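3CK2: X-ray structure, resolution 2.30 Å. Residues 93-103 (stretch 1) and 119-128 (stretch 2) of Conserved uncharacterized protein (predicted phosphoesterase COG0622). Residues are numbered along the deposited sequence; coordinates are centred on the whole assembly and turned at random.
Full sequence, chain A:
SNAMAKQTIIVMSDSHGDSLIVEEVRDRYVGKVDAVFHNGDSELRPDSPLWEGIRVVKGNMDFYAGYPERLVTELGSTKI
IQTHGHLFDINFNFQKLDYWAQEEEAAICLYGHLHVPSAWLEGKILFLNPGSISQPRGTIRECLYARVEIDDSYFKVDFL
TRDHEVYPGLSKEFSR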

ATOM      1  N   ASN A  93      -7.987  16.513   4.136  1.00 27.82           N
ATOM      2  CA  ASN A  93      -8.135  15.641   5.296  1.00 28.21           C
ATOM      3  C   ASN A  93      -8.543  14.246   4.841  1.00 28.59           C
ATOM      4  O   ASN A  93      -8.657  13.996   3.653  1.00 29.07           O
ATOM      5  CB  ASN A  93      -9.150  16.223   6.299  1.00 28.34           C
ATOM      6  CG  ASN A  93     -10.503  16.483   5.681  1.00 28.87           C
ATOM      7  OD1 ASN A  93     -11.009  15.692   4.873  1.00 28.52           O
ATOM      8  ND2 ASN A  93     -11.106  17.600   6.065  1.00 29.18           N
ATOM      9  N   PHE A  94      -8.775  13.341   5.782  1.00 29.47           N
ATOM     10  CA  PHE A  94      -9.054  11.959   5.456  1.00 29.91           C
ATOM     11  C   PHE A  94     -10.540  11.613   5.574  1.00 30.59           C
ATOM     12  O   PHE A  94     -10.889  10.444   5.527  1.00 31.44           O
ATOM     13  CB  PHE A  94      -8.221  11.020   6.337  1.00 30.18           C
ATOM     14  CG  PHE A  94      -6.734  11.072   6.058  1.00 29.77           C
ATOM     15  CD1 PHE A  94      -6.190  10.371   5.013  1.00 29.98           C
ATOM     16  CD2 PHE A  94      -5.885  11.808   6.871  1.00 30.90           C
ATOM     17  CE1 PHE A  94      -4.844  10.415   4.747  1.00 30.08           C
ATOM     18  CE2 PHE A  94      -4.507  11.843   6.628  1.00 31.23           C
ATOM     19  CZ  PHE A  94      -3.993  11.143   5.551  1.00 31.00           C
ATOM     20  N   GLN A  95     -11.415  12.611   5.689  1.00 30.92           N
ATOM     21  CA  GLN A  95     -12.842  12.361   5.854  1.00 31.26           C
ATOM     22  C   GLN A  95     -13.487  11.664   4.641  1.00 31.62           C
ATOM     23  O   GLN A  95     -14.330  10.785   4.808  1.00 31.95           O
ATOM     24  CB  GLN A  95     -13.576  13.672   6.159  1.00 31.28           C
ATOM     25  CG  GLN A  95     -13.213  14.250   7.522  1.00 32.44           C
ATOM     26  CD  GLN A  95     -14.107  15.393   7.946  1.00 32.87           C
ATOM     27  OE1 GLN A  95     -14.346  16.333   7.174  1.00 35.10           O
ATOM     28  NE2 GLN A  95     -14.601  15.333   9.186  1.00 34.57           N
ATOM     29  N   LYS A  96     -13.098  12.060   3.430  1.00 31.32           N
ATOM     30  CA  LYS A  96     -13.608  11.416   2.231  1.00 31.37           C
ATOM     31  C   LYS A  96     -13.061   9.983   2.103  1.00 30.89           C
ATOM     32  O   LYS A  96     -13.802   9.062   1.824  1.00 30.43           O
ATOM     33  CB  LYS A  96     -13.280  12.254   0.982  1.00 31.52           C
ATOM     34  CG  LYS A  96     -14.082  13.552   0.863  1.00 31.92           C
ATOM     35  CD  LYS A  96     -13.772  14.273  -0.425  1.00 32.19           C
ATOM     36  CE  LYS A  96     -14.168  15.755  -0.385  1.00 33.45           C
ATOM     37  NZ  LYS A  96     -12.994  16.716  -0.175  1.00 34.89           N
ATOM     38  N   LEU A  97     -11.768   9.798   2.319  1.00 31.41           N
ATOM     39  CA  LEU A  97     -11.196   8.443   2.301  1.00 31.58           C
ATOM     40  C   LEU A  97     -11.843   7.511   3.357  1.00 31.83           C
ATOM     41  O   LEU A  97     -12.178   6.369   3.064  1.00 32.09           O
ATOM     42  CB  LEU A  97      -9.692   8.497   2.519  1.00 31.82           C
ATOM     43  CG  LEU A  97      -8.913   7.198   2.282  1.00 31.75           C
ATOM     44  CD1 LEU A  97      -8.959   6.818   0.777  1.00 29.80           C
ATOM     45  CD2 LEU A  97      -7.494   7.326   2.808  1.00 30.15           C
ATOM     46  N   ASP A  98     -12.033   8.016   4.568  1.00 31.73           N
ATOM     47  CA  ASP A  98     -12.654   7.249   5.642  1.00 31.68           C
ATOM     48  C   ASP A  98     -14.146   6.978   5.359  1.00 31.86           C
ATOM     49  O   ASP A  98     -14.654   5.923   5.706  1.00 32.46           O
ATOM     50  CB  ASP A  98     -12.477   7.998   6.969  1.00 31.79           C
ATOM     51  CG  ASP A  98     -12.944   7.205   8.169  1.00 32.46           C
ATOM     52  OD1 ASP A  98     -12.385   6.142   8.486  1.00 36.07           O
ATOM     53  OD2 ASP A  98     -13.867   7.661   8.839  1.00 35.71           O
ATOM     54  N   TYR A  99     -14.863   7.911   4.745  1.00 31.23           N
ATOM     55  CA  TYR A  99     -16.258   7.644   4.402  1.00 31.17           C
ATOM     56  C   TYR A  99     -16.378   6.440   3.441  1.00 31.02           C
ATOM     57  O   TYR A  99     -17.219   5.557   3.620  1.00 30.27           O
ATOM     58  CB  TYR A  99     -16.887   8.890   3.793  1.00 31.20           C
ATOM     59  CG  TYR A  99     -18.358   8.741   3.429  1.00 31.34           C
ATOM     60  CD1 TYR A  99     -19.352   8.833   4.398  1.00 30.92           C
ATOM     61  CD2 TYR A  99     -18.746   8.527   2.104  1.00 31.63           C
ATOM     62  CE1 TYR A  99     -20.705   8.704   4.060  1.00 31.22           C
ATOM     63  CE2 TYR A  99     -20.074   8.395   1.761  1.00 31.69           C
ATOM     64  CZ  TYR A  99     -21.050   8.487   2.738  1.00 31.17           C
ATOM     65  OH  TYR A  99     -22.354   8.359   2.366  1.00 30.17           O
ATOM     66  N   TRP A 100     -15.492   6.414   2.445  1.00 31.16           N
ATOM     67  CA  TRP A 100     -15.444   5.360   1.436  1.00 30.76           C
ATOM     68  C   TRP A 100     -15.102   4.050   2.091  1.00 30.54           C
ATOM     69  O   TRP A 100     -15.716   3.052   1.781  1.00 31.46           O
ATOM     70  CB  TRP A 100     -14.412   5.704   0.340  1.00 30.51           C
ATOM     71  CG  TRP A 100     -14.161   4.606  -0.660  1.00 30.47           C
ATOM     72  CD1 TRP A 100     -15.111   3.915  -1.356  1.00 30.50           C
ATOM     73  CD2 TRP A 100     -12.891   4.086  -1.099  1.00 29.51           C
ATOM     74  NE1 TRP A 100     -14.521   2.990  -2.184  1.00 30.39           N
ATOM     75  CE2 TRP A 100     -13.160   3.074  -2.051  1.00 29.73           C
ATOM     76  CE3 TRP A 100     -11.559   4.361  -0.771  1.00 30.38           C
ATOM     77  CZ2 TRP A 100     -12.143   2.344  -2.687  1.00 29.27           C
ATOM     78  CZ3 TRP A 100     -10.552   3.634  -1.405  1.00 30.12           C
ATOM     79  CH2 TRP A 100     -10.851   2.647  -2.357  1.00 29.85           C
ATOM     80  N   ALA A 101     -14.119   4.054   2.993  1.00 30.67           N
ATOM     81  CA  ALA A 101     -13.665   2.839   3.672  1.00 30.38           C
ATOM     82  C   ALA A 101     -14.763   2.239   4.547  1.00 30.08           C
ATOM     83  O   ALA A 101     -14.845   1.017   4.729  1.00 29.82           O
ATOM     84  CB  ALA A 101     -12.391   3.117   4.512  1.00 30.49           C
ATOM     85  N   GLN A 102     -15.611   3.108   5.083  1.00 29.89           N
ATOM     86  CA  GLN A 102     -16.687   2.676   5.945  1.00 29.96           C
ATOM     87  C   GLN A 102     -17.829   2.120   5.095  1.00 29.48           C
ATOM     88  O   GLN A 102     -18.398   1.078   5.431  1.00 29.05           O
ATOM     89  CB  GLN A 102     -17.173   3.836   6.807  1.00 30.66           C
ATOM     90  CG  GLN A 102     -16.093   4.548   7.572  1.00 32.06           C
ATOM     91  CD  GLN A 102     -16.106   4.226   9.018  1.00 36.44           C
ATOM     92  OE1 GLN A 102     -17.040   4.615   9.730  1.00 39.80           O
ATOM     93  NE2 GLN A 102     -15.063   3.516   9.495  1.00 39.19           N
ATOM     94  N   GLU A 103     -18.147   2.785   3.980  1.00 29.13           N
ATOM     95  CA  GLU A 103     -19.178   2.256   3.079  1.00 29.04           C
ATOM     96  C   GLU A 103     -18.783   0.888   2.479  1.00 27.83           C
ATOM     97  O   GLU A 103     -19.638   0.030   2.271  1.00 27.54           O
ATOM     98  CB  GLU A 103     -19.624   3.297   2.022  1.00 29.44           C
ATOM     99  CG  GLU A 103     -18.832   3.366   0.705  1.00 31.57           C
ATOM    100  CD  GLU A 103     -19.390   4.426  -0.296  1.00 31.60           C
ATOM    101  OE1 GLU A 103     -20.650   4.534  -0.398  1.00 34.95           O
ATOM    102  OE2 GLU A 103     -18.568   5.130  -0.970  1.00 31.09           O
TER
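Stretch 2, residues 119-128: AWLEGKILFL

No hydrogen bond joins the two stretches, and the one carboxylate oxygen enclosed between them, Asp-98 OD1, finds no polar partner anywhere in the model: it lies 3.2 Å from Phe-127 CZ and 3.9 Å from Glu-122 CG. Stretch 2 is a β-hairpin. Strands 119-122 and 125-128 are joined by a type II' turn from Glu-122 to Ile-125, and Gly-123 takes the positive phi (65°) that favours glycine. The ladder is closed by paired backbone bonds: Trp-120 N to Phe-127 O (3.0 Å), Phe-127 N to Trp-120 O (2.8 Å), Glu-122 N to Ile-125 O (2.9 Å) and Ile-125 N to Glu-122 O (3.1 Å). Helix 95-103, with Phe-94 at its N-cap position, packs over one face of this hairpin. Its axis runs at 137° to strand 125-128, nearer antiparallel than parallel, with a closest approach of 10.3 Å. Alternation along the strands turns Trp-120, Glu-122, Ile-125 and Phe-127 toward the helix, while Leu-121, Leu-126 and Leu-128 do not reach it. Phe-127 has the largest share of the contact; its ring meets Leu-97 (CD2 to Phe-127 CD1, 4.0 Å) and Ala-101 (CB to Phe-127 CZ, 3.8 Å). The small Ala-101 side chain also accepts Ile-125, whose CD1 lies 3.9 Å from Ala-101 CB, and here the backbones come close, the two CA atoms 7.7 Å apart. Ile-125 CD1 also lies 3.2 Å from Gln-102 NE2, a close approach of an amide nitrogen to a methyl group in which no hydrogen bond can form. At the start of the helix, the edge of Trp-120 points at the face of Phe-94, with ring planes at 79° and Trp-120 CZ2 3.7 Å from Phe-94 CE2. Together the stretches bury 379 Å², counting both sides.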

ATOM      1  N   ALA A 119       0.594   4.285   9.534  1.00 15.54           N
ATOM      2  CA  ALA A 119      -0.303   3.188   9.843  1.00 15.95           C
ATOM      3  C   ALA A 119      -1.152   3.650  11.046  1.00 16.00           C
ATOM      4  O   ALA A 119      -0.624   4.044  12.071  1.00 16.14           O
ATOM      5  CB  ALA A 119       0.479   1.906  10.109  1.00 14.98           C
ATOM      6  N   TRP A 120      -2.462   3.728  10.857  1.00 16.73           N
ATOM      7  CA  TRP A 120      -3.368   3.949  11.972  1.00 17.23           C
ATOM      8  C   TRP A 120      -4.648   3.176  11.844  1.00 17.07           C
ATOM      9  O   TRP A 120      -5.046   2.799  10.759  1.00 17.25           O
ATOM     10  CB  TRP A 120      -3.677   5.432  12.217  1.00 18.35           C
ATOM     11  CG  TRP A 120      -4.045   6.283  11.063  1.00 18.99           C
ATOM     12  CD1 TRP A 120      -5.255   6.346  10.424  1.00 20.07           C
ATOM     13  CD2 TRP A 120      -3.213   7.289  10.459  1.00 19.82           C
ATOM     14  NE1 TRP A 120      -5.218   7.319   9.432  1.00 19.96           N
ATOM     15  CE2 TRP A 120      -3.976   7.908   9.433  1.00 20.51           C
ATOM     16  CE3 TRP A 120      -1.896   7.738  10.698  1.00 19.75           C
ATOM     17  CZ2 TRP A 120      -3.463   8.957   8.639  1.00 20.64           C
ATOM     18  CZ3 TRP A 120      -1.376   8.778   9.909  1.00 19.55           C
ATOM     19  CH2 TRP A 120      -2.161   9.373   8.885  1.00 20.13           C
ATOM     20  N   LEU A 121      -5.263   2.935  12.989  1.00 17.26           N
ATOM     21  CA  LEU A 121      -6.542   2.238  13.080  1.00 17.53           C
ATOM     22  C   LEU A 121      -7.608   3.304  13.404  1.00 17.89           C
ATOM     23  O   LEU A 121      -7.505   4.029  14.410  1.00 17.62           O
ATOM     24  CB  LEU A 121      -6.459   1.157  14.172  1.00 17.05           C
ATOM     25  CG  LEU A 121      -7.403  -0.033  14.130  1.00 17.69           C
ATOM     26  CD1 LEU A 121      -7.065  -0.954  12.975  1.00 19.57           C
ATOM     27  CD2 LEU A 121      -7.375  -0.791  15.447  1.00 15.98           C
ATOM     28  N   GLU A 122      -8.586   3.451  12.519  1.00 17.99           N
ATOM     29  CA  GLU A 122      -9.712   4.336  12.758  1.00 18.43           C
ATOM     30  C   GLU A 122     -10.995   3.554  12.412  1.00 18.96           C
ATOM     31  O   GLU A 122     -11.125   2.995  11.300  1.00 19.03           O
ATOM     32  CB  GLU A 122      -9.552   5.608  11.919  1.00 18.25           C
ATOM     33  CG  GLU A 122     -10.709   6.616  12.001  1.00 18.51           C
ATOM     34  CD  GLU A 122     -10.804   7.381  13.322  1.00 18.52           C
ATOM     35  OE1 GLU A 122      -9.823   7.380  14.097  1.00 18.48           O
ATOM     36  OE2 GLU A 122     -11.868   7.996  13.571  1.00 17.61           O
ATOM     37  N   GLY A 123     -11.946   3.517  13.353  1.00 19.62           N
ATOM     38  CA  GLY A 123     -13.005   2.504  13.313  1.00 19.81           C
ATOM     39  C   GLY A 123     -12.262   1.196  13.527  1.00 20.72           C
ATOM     40  O   GLY A 123     -11.242   1.158  14.241  1.00 21.39           O
ATOM     41  N   LYS A 124     -12.688   0.115  12.888  1.00 20.96           N
ATOM     42  CA  LYS A 124     -11.858  -1.113  12.966  1.00 20.53           C
ATOM     43  C   LYS A 124     -10.942  -1.195  11.739  1.00 19.98           C
ATOM     44  O   LYS A 124     -10.462  -2.274  11.397  1.00 20.74           O
ATOM     45  CB  LYS A 124     -12.721  -2.367  13.072  0.20 20.56           C
ATOM     46  CG  LYS A 124     -13.682  -2.368  14.250  0.20 21.34           C
ATOM     47  CD  LYS A 124     -14.952  -3.122  13.910  0.20 21.20           C
ATOM     48  CE  LYS A 124     -15.821  -2.314  12.934  0.20 22.10           C
ATOM     49  NZ  LYS A 124     -16.989  -3.131  12.506  1.00 24.31           N
ATOM     50  N   ILE A 125     -10.703  -0.060  11.079  1.00 18.97           N
ATOM     51  CA  ILE A 125     -10.035  -0.051   9.786  1.00 18.35           C
ATOM     52  C   ILE A 125      -8.592   0.427   9.895  1.00 18.00           C
ATOM     53  O   ILE A 125      -8.313   1.536  10.377  1.00 17.39           O
ATOM     54  CB  ILE A 125     -10.802   0.827   8.741  1.00 18.32           C
ATOM     55  CG1 ILE A 125     -12.308   0.497   8.756  1.00 17.44           C
ATOM     56  CG2 ILE A 125     -10.191   0.620   7.336  1.00 17.95           C
ATOM     57  CD1 ILE A 125     -13.199   1.392   7.900  1.00 17.21           C
ATOM     58  N   LEU A 126      -7.681  -0.429   9.437  1.00 17.53           N
ATOM     59  CA  LEU A 126      -6.284  -0.053   9.242  1.00 17.43           C
ATOM     60  C   LEU A 126      -6.129   0.780   7.966  1.00 18.11           C
ATOM     61  O   LEU A 126      -6.490   0.312   6.860  1.00 17.29           O
ATOM     62  CB  LEU A 126      -5.407  -1.296   9.123  1.00 16.89           C
ATOM     63  CG  LEU A 126      -3.929  -1.090   8.786  1.00 16.72           C
ATOM     64  CD1 LEU A 126      -3.204  -0.335   9.898  1.00 14.35           C
ATOM     65  CD2 LEU A 126      -3.270  -2.422   8.478  1.00 16.21           C
ATOM     66  N   PHE A 127      -5.616   2.010   8.138  1.00 18.67           N
ATOM     67  CA  PHE A 127      -5.199   2.879   7.041  1.00 19.50           C
ATOM     68  C   PHE A 127      -3.669   2.897   6.971  1.00 19.85           C
ATOM     69  O   PHE A 127      -2.992   3.145   7.968  1.00 20.22           O
ATOM     70  CB  PHE A 127      -5.720   4.314   7.220  1.00 20.14           C
ATOM     71  CG  PHE A 127      -7.231   4.431   7.155  1.00 21.01           C
ATOM     72  CD1 PHE A 127      -7.869   4.841   5.982  1.00 21.13           C
ATOM     73  CD2 PHE A 127      -8.005   4.141   8.260  1.00 21.06           C
ATOM     74  CE1 PHE A 127      -9.253   4.943   5.929  1.00 19.64           C
ATOM     75  CE2 PHE A 127      -9.391   4.244   8.205  1.00 21.27           C
ATOM     76  CZ  PHE A 127     -10.006   4.627   7.027  1.00 21.12           C
ATOM     77  N   LEU A 128      -3.141   2.652   5.779  1.00 20.38           N
ATOM     78  CA  LEU A 128      -1.708   2.505   5.575  1.00 20.56           C
ATOM     79  C   LEU A 128      -1.261   3.208   4.309  1.00 20.32           C
ATOM     80  O   LEU A 128      -1.800   2.960   3.219  1.00 19.74           O
ATOM     81  CB  LEU A 128      -1.316   1.017   5.484  1.00 21.09           C
ATOM     82  CG  LEU A 128       0.141   0.645   5.162  1.00 20.54           C
ATOM     83  CD1 LEU A 128       1.063   0.961   6.358  1.00 20.05           C
ATOM     84  CD2 LEU A 128       0.189  -0.819   4.849  1.00 21.64           C
TER